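PDB 6NQC: cyanophycinase-like exopeptidase from actinobacterium SCGC AAA027-L06, which probably hydrolyses peptide bonds as a serine peptidase of family S51, the family that includes the cyanophycin-degrading cyanophycinases. Local coordinates for residues 229-234 with 254-259; 39-44 with 222-227. All coordinates share one frame; numbering follows the deposited sequence.

Interaction 1: residues 229-234 with 254-259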
loop_
_atom_site.group_PDB
_atom_site.type_symbol
_atom_site.label_atom_id
_atom_site.label_comp_id
_atom_site.label_asym_id
_atom_site.label_seq_id
_atom_site.Cartn_x
_atom_site.Cartn_y
_atom_site.Cartn_z
ATOM N N THR A 229 -4.183 9.238 14.777
ATOM C CA THR A 229 -3.967 8.198 15.767
ATOM C C THR A 229 -2.562 7.639 15.599
ATOM O O THR A 229 -1.924 7.826 14.558
ATOM C CB THR A 229 -4.989 7.053 15.642
ATOM O OG1 THR A 229 -4.644 6.214 14.528
ATOM C CG2 THR A 229 -6.386 7.579 15.455
ATOM N N ASP A 230 -2.083 6.902 16.612
ATOM C CA ASP A 230 -0.785 6.252 16.485
ATOM C C ASP A 230 -0.838 4.736 16.603
ATOM O O ASP A 230 0.216 4.091 16.626
ATOM C CB ASP A 230 0.204 6.790 17.550
ATOM C CG ASP A 230 0.937 8.041 17.083
ATOM O OD1 ASP A 230 1.324 8.100 15.894
ATOM O OD2 ASP A 230 1.113 8.972 17.906
ATOM N N HIS A 231 -2.014 4.155 16.720
ATOM C CA HIS A 231 -2.146 2.710 16.761
ATOM C C HIS A 231 -2.654 2.203 15.419
ATOM O O HIS A 231 -3.151 2.942 14.576
ATOM C CB HIS A 231 -3.093 2.259 17.884
ATOM C CG HIS A 231 -4.496 2.718 17.691
ATOM N ND1 HIS A 231 -4.884 4.022 17.911
ATOM C CD2 HIS A 231 -5.606 2.052 17.286
ATOM C CE1 HIS A 231 -6.176 4.142 17.645
ATOM N NE2 HIS A 231 -6.640 2.961 17.267
ATOM N N TRP A 232 -2.509 0.910 15.229
ATOM C CA TRP A 232 -2.907 0.229 14.017
ATOM C C TRP A 232 -4.098 -0.658 14.318
ATOM O O TRP A 232 -4.114 -1.380 15.317
ATOM C CB TRP A 232 -1.776 -0.650 13.513
ATOM C CG TRP A 232 -0.561 0.071 13.046
ATOM C CD1 TRP A 232 0.465 0.523 13.798
ATOM C CD2 TRP A 232 -0.260 0.416 11.690
ATOM N NE1 TRP A 232 1.406 1.123 13.002
ATOM C CE2 TRP A 232 0.973 1.080 11.699
ATOM C CE3 TRP A 232 -0.932 0.235 10.470
ATOM C CZ2 TRP A 232 1.573 1.546 10.536
ATOM C CZ3 TRP A 232 -0.353 0.732 9.323
ATOM C CH2 TRP A 232 0.896 1.370 9.363
ATOM N N GLN A 233 -5.054 -0.662 13.425
ATOM C CA GLN A 233 -6.279 -1.421 13.631
ATOM C C GLN A 233 -6.519 -2.351 12.459
ATOM O O GLN A 233 -6.274 -1.992 11.304
ATOM C CB GLN A 233 -7.454 -0.476 13.826
ATOM C CG GLN A 233 -8.616 -1.130 14.556
ATOM C CD GLN A 233 -9.795 -0.202 14.691
ATOM O OE1 GLN A 233 -9.635 1.019 14.807
ATOM N NE2 GLN A 233 -10.989 -0.769 14.665
ATOM N N VAL A 234 -6.952 -3.561 12.784
ATOM C CA VAL A 234 -7.180 -4.620 11.821
ATOM C C VAL A 234 -8.565 -4.418 11.233
ATOM O O VAL A 234 -9.503 -4.055 11.957
ATOM C CB VAL A 234 -7.080 -6.007 12.479
ATOM C CG1 VAL A 234 -7.390 -7.119 11.447
ATOM C CG2 VAL A 234 -5.751 -6.226 13.115
ATOM N N GLY A 254 -11.137 -5.391 14.256
ATOM C CA GLY A 254 -11.487 -4.640 15.402
ATOM C C GLY A 254 -10.346 -4.457 16.386
ATOM O O GLY A 254 -10.324 -3.463 17.112
ATOM N N GLU A 255 -9.391 -5.385 16.409
ATOM C CA GLU A 255 -8.299 -5.328 17.363
ATOM C C GLU A 255 -7.274 -4.272 16.954
ATOM O O GLU A 255 -7.148 -3.900 15.782
ATOM C CB GLU A 255 -7.620 -6.690 17.491
ATOM C CG GLU A 255 -8.535 -7.787 17.991
ATOM C CD GLU A 255 -7.784 -9.045 18.370
ATOM O OE1 GLU A 255 -7.933 -10.052 17.641
ATOM O OE2 GLU A 255 -7.054 -9.021 19.409
ATOM N N SER A 256 -6.540 -3.794 17.952
ATOM C CA SER A 256 -5.577 -2.713 17.811
ATOM C C SER A 256 -4.232 -3.173 18.341
ATOM O O SER A 256 -4.184 -4.046 19.198
ATOM C CB SER A 256 -6.019 -1.463 18.594
ATOM O OG SER A 256 -7.027 -0.755 17.894
ATOM N N ILE A 257 -3.156 -2.565 17.833
ATOM C CA ILE A 257 -1.803 -2.788 18.326
ATOM C C ILE A 257 -0.948 -1.567 18.000
ATOM O O ILE A 257 -1.146 -0.906 16.979
ATOM C CB ILE A 257 -1.206 -4.083 17.706
ATOM C CG1 ILE A 257 0.101 -4.448 18.398
ATOM C CG2 ILE A 257 -1.024 -3.901 16.199
ATOM C CD1 ILE A 257 0.554 -5.861 18.109
ATOM N N SER A 258 0.040 -1.292 18.848
ATOM C CA SER A 258 1.011 -0.234 18.586
ATOM C C SER A 258 2.356 -0.813 18.169
ATOM O O SER A 258 2.784 -1.859 18.665
ATOM C CB SER A 258 1.165 0.686 19.810
ATOM O OG SER A 258 0.001 1.485 19.969
ATOM N N PHE A 259 3.002 -0.151 17.226
ATOM C CA PHE A 259 4.354 -0.528 16.806
ATOM C C PHE A 259 5.287 0.625 17.197
ATOM O O PHE A 259 6.240 0.910 16.493
ATOM C CB PHE A 259 4.441 -0.789 15.307
ATOM C CG PHE A 259 3.642 -1.951 14.854
ATOM C CD1 PHE A 259 3.357 -3.004 15.717
ATOM C CD2 PHE A 259 3.111 -1.970 13.588
ATOM C CE1 PHE A 259 2.598 -4.065 15.286
ATOM C CE2 PHE A 259 2.337 -3.009 13.166
ATOM C CZ PHE A 259 2.101 -4.072 13.998
ATOM O OXT PHE A 259 5.053 1.324 18.184
#

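Interaction 2: residues 39-44 with 222-227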
loop_
_atom_site.group_PDB
_atom_site.type_symbol
_atom_site.label_atom_id
_atom_site.label_comp_id
_atom_site.label_asym_id
_atom_site.label_seq_id
_atom_site.Cartn_x
_atom_site.Cartn_y
_atom_site.Cartn_z
ATOM N N ALA A 39 -14.662 -2.576 0.253
ATOM C CA ALA A 39 -15.240 -1.327 -0.215
ATOM C C ALA A 39 -15.427 -0.336 0.915
ATOM O O ALA A 39 -15.131 0.850 0.741
ATOM C CB ALA A 39 -16.570 -1.604 -0.934
ATOM N N GLU A 40 -15.927 -0.773 2.079
ATOM C CA GLU A 40 -16.106 0.188 3.149
ATOM C C GLU A 40 -14.764 0.620 3.732
ATOM O O GLU A 40 -14.622 1.777 4.160
ATOM C CB GLU A 40 -16.998 -0.365 4.254
ATOM C CG GLU A 40 -17.266 0.669 5.394
ATOM C CD GLU A 40 -17.589 2.099 4.889
ATOM O OE1 GLU A 40 -16.830 3.051 5.238
ATOM O OE2 GLU A 40 -18.595 2.266 4.162
ATOM N N PHE A 41 -13.777 -0.266 3.755
ATOM C CA PHE A 41 -12.433 0.160 4.147
ATOM C C PHE A 41 -11.909 1.253 3.223
ATOM O O PHE A 41 -11.404 2.293 3.698
ATOM C CB PHE A 41 -11.477 -1.030 4.145
ATOM C CG PHE A 41 -10.051 -0.645 4.427
ATOM C CD1 PHE A 41 -9.716 -0.034 5.634
ATOM C CD2 PHE A 41 -9.067 -0.869 3.493
ATOM C CE1 PHE A 41 -8.407 0.349 5.887
ATOM C CE2 PHE A 41 -7.763 -0.527 3.740
ATOM C CZ PHE A 41 -7.434 0.098 4.938
ATOM N N GLU A 42 -11.988 1.029 1.894
ATOM C CA GLU A 42 -11.440 2.007 0.953
ATOM C C GLU A 42 -12.209 3.334 1.063
ATOM O O GLU A 42 -11.608 4.425 1.024
ATOM C CB GLU A 42 -11.470 1.462 -0.481
ATOM C CG GLU A 42 -10.375 0.365 -0.700
ATOM C CD GLU A 42 -10.473 -0.448 -1.977
ATOM O OE1 GLU A 42 -11.240 -0.073 -2.910
ATOM O OE2 GLU A 42 -9.735 -1.454 -2.060
ATOM N N LYS A 43 -13.540 3.260 1.214
ATOM C CA LYS A 43 -14.335 4.474 1.417
ATOM C C LYS A 43 -13.877 5.248 2.639
ATOM O O LYS A 43 -13.763 6.484 2.595
ATOM C CB LYS A 43 -15.811 4.139 1.538
ATOM C CG LYS A 43 -16.688 5.378 1.491
ATOM C CD LYS A 43 -18.191 5.039 1.580
ATOM C CE LYS A 43 -18.965 6.262 2.116
ATOM N NZ LYS A 43 -20.348 6.371 1.587
ATOM N N SER A 44 -13.671 4.559 3.768
ATOM C CA SER A 44 -13.229 5.242 4.980
ATOM C C SER A 44 -11.902 5.971 4.773
ATOM O O SER A 44 -11.674 7.035 5.358
ATOM C CB SER A 44 -13.111 4.235 6.135
ATOM O OG SER A 44 -12.033 3.305 5.958
ATOM N N ALA A 222 -6.697 -6.079 6.217
ATOM C CA ALA A 222 -5.883 -4.878 6.199
ATOM C C ALA A 222 -5.565 -4.458 7.628
ATOM O O ALA A 222 -6.226 -4.854 8.598
ATOM C CB ALA A 222 -6.572 -3.721 5.430
ATOM N N LEU A 223 -4.521 -3.664 7.728
ATOM C CA LEU A 223 -4.130 -2.973 8.946
ATOM C C LEU A 223 -4.037 -1.492 8.600
ATOM O O LEU A 223 -3.429 -1.130 7.587
ATOM C CB LEU A 223 -2.802 -3.508 9.462
ATOM C CG LEU A 223 -2.382 -3.139 10.884
ATOM C CD1 LEU A 223 -3.287 -3.869 11.883
ATOM C CD2 LEU A 223 -0.920 -3.514 11.087
ATOM N N VAL A 224 -4.641 -0.641 9.427
ATOM C CA VAL A 224 -4.722 0.775 9.139
ATOM C C VAL A 224 -4.299 1.563 10.363
ATOM O O VAL A 224 -4.689 1.239 11.495
ATOM C CB VAL A 224 -6.140 1.196 8.696
ATOM C CG1 VAL A 224 -7.128 0.949 9.813
ATOM C CG2 VAL A 224 -6.144 2.648 8.280
ATOM N N LYS A 225 -3.520 2.608 10.130
ATOM C CA LYS A 225 -3.221 3.608 11.155
ATOM C C LYS A 225 -3.970 4.866 10.720
ATOM O O LYS A 225 -3.586 5.515 9.747
ATOM C CB LYS A 225 -1.733 3.893 11.311
ATOM C CG LYS A 225 -1.442 5.004 12.376
ATOM C CD LYS A 225 -0.004 5.485 12.358
ATOM C CE LYS A 225 0.939 4.510 13.027
ATOM N NZ LYS A 225 2.383 5.004 13.008
ATOM N N ARG A 226 -5.040 5.209 11.423
ATOM C CA ARG A 226 -5.857 6.331 10.984
ATOM C C ARG A 226 -5.188 7.670 11.284
ATOM O O ARG A 226 -4.461 7.820 12.259
ATOM C CB ARG A 226 -7.233 6.261 11.647
ATOM C CG ARG A 226 -7.989 5.001 11.405
ATOM C CD ARG A 226 -8.892 5.130 10.238
ATOM N NE ARG A 226 -9.601 3.873 9.989
ATOM C CZ ARG A 226 -10.166 3.573 8.820
ATOM N NH1 ARG A 226 -10.120 4.474 7.844
ATOM N NH2 ARG A 226 -10.790 2.400 8.638
ATOM N N SER A 227 -5.402 8.636 10.381
ATOM C CA SER A 227 -4.969 10.000 10.584
ATOM C C SER A 227 -5.392 10.487 11.963
ATOM O O SER A 227 -6.540 10.305 12.368
ATOM C CB SER A 227 -5.568 10.913 9.520
ATOM O OG SER A 227 -4.956 12.189 9.600
#

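Interaction 1: residues 229-234 with 254-259
The backbone N of W232 gives its hydrogen to I257 O at 2.9 Å, and the bond is returned from I257 N to W232 O at the same length, so the two residues form an antiparallel hydrogen-bonded pair. One step on, Q233 and S256 make the non-hydrogen-bonded pair, close enough for the CA hydrogen of S256 to approach W232 O. Two more bonds carry the pairing beyond strand 256-257 into the preceding loop: V234 N reaches E255 O at 3.0 Å, and G254 N meets V234 O from above the carbonyl plane. E255 turns its carboxylate back to T252 N.

Side chains divide between the two faces. W232 and I257 share one; with CG anti to its own carbonyl carbon (chi1 -66°), the indole is set across the strand, its CD1-NE1 edge beside the F259 ring. There CD2 of the C-terminal phenyl ring lies over one indole face, 3.6 Å from W232 CD1, with the ring planes inclined at 34°. Cutting W232 back to an alanine is likely to spare the backbone pairing but take away the indole face that F259 CD2 lies over, leaving that ring less restrained, and open a gap against L26 and L28. Q233 and S256 occupy the other face, where S256 OG lies 3.2 Å from H231 CD2 and Q233 CG comes within 3.4 Å of E255 O. F259 is also held through its terminal carboxylate, whose O accepts a bond from N183 ND2. This is the pattern of a short antiparallel edge strand, here the C-terminal one, completing one side of the large mixed beta-sheet.

Interaction 2: residues 39-44 with 222-227
S44 OG is gripped by R226 with both terminal nitrogens, NH1 at 2.9 Å and NH2 at 3.1 Å. The hydroxyl sits at the edge of the guanidinium, in its plane, so a single oxygen accepts both donors, each bond well bent (146° at the NH1 hydrogen). That oxygen also donates to F41 O, 2.6 Å away and one helical turn back; chi1 of 69° brings OG close enough to F41 O for this bond, and with its proton so used the oxygen accepts from R226.

Next to this polar pair the F41 ring packs on the strand. A222 CB lies over one ring face, 4.1 Å from the centroid, in a CH-pi contact, while V224 CB meets the rim at F41 CE1, 3.7 Å apart. R226 NH2 also nears the ring edge, at F41 CD1, with ring and guanidinium planes 68° apart, and V224 CG2 lies over one guanidinium face.

A second-shell carboxylate steadies the arginine: D48, farther along the same helix, forms a salt bridge with NH1. F41 also touches V29 and V235, so this one side chain links the start of helix 39-51 to strands 26-29, 221-225 and 232-236, while A39, E42 and K43 pack on helix 70-87.

In the fold
Interaction 2 is buried and interaction 1 lies at the surface, yet both use the same large sheet. Strands 221-225 and 232-236 are consecutive in the chain and adjacent in the sheet, and a probable hydrogen bond from Q233 N to V224 O ties the two contacts directly. Interaction 1 adds the outermost strand to the sheet, mainly through main-chain bonds, with aromatic packing on one face; interaction 2 joins the sheet to a covering helix, entirely through side chains. The faces differ as well: L223 and K225 touch W232, whereas A222 and V224 point toward helix 39-51. Strand 221-225 thus serves both, meeting a helix on one face and indole on the other.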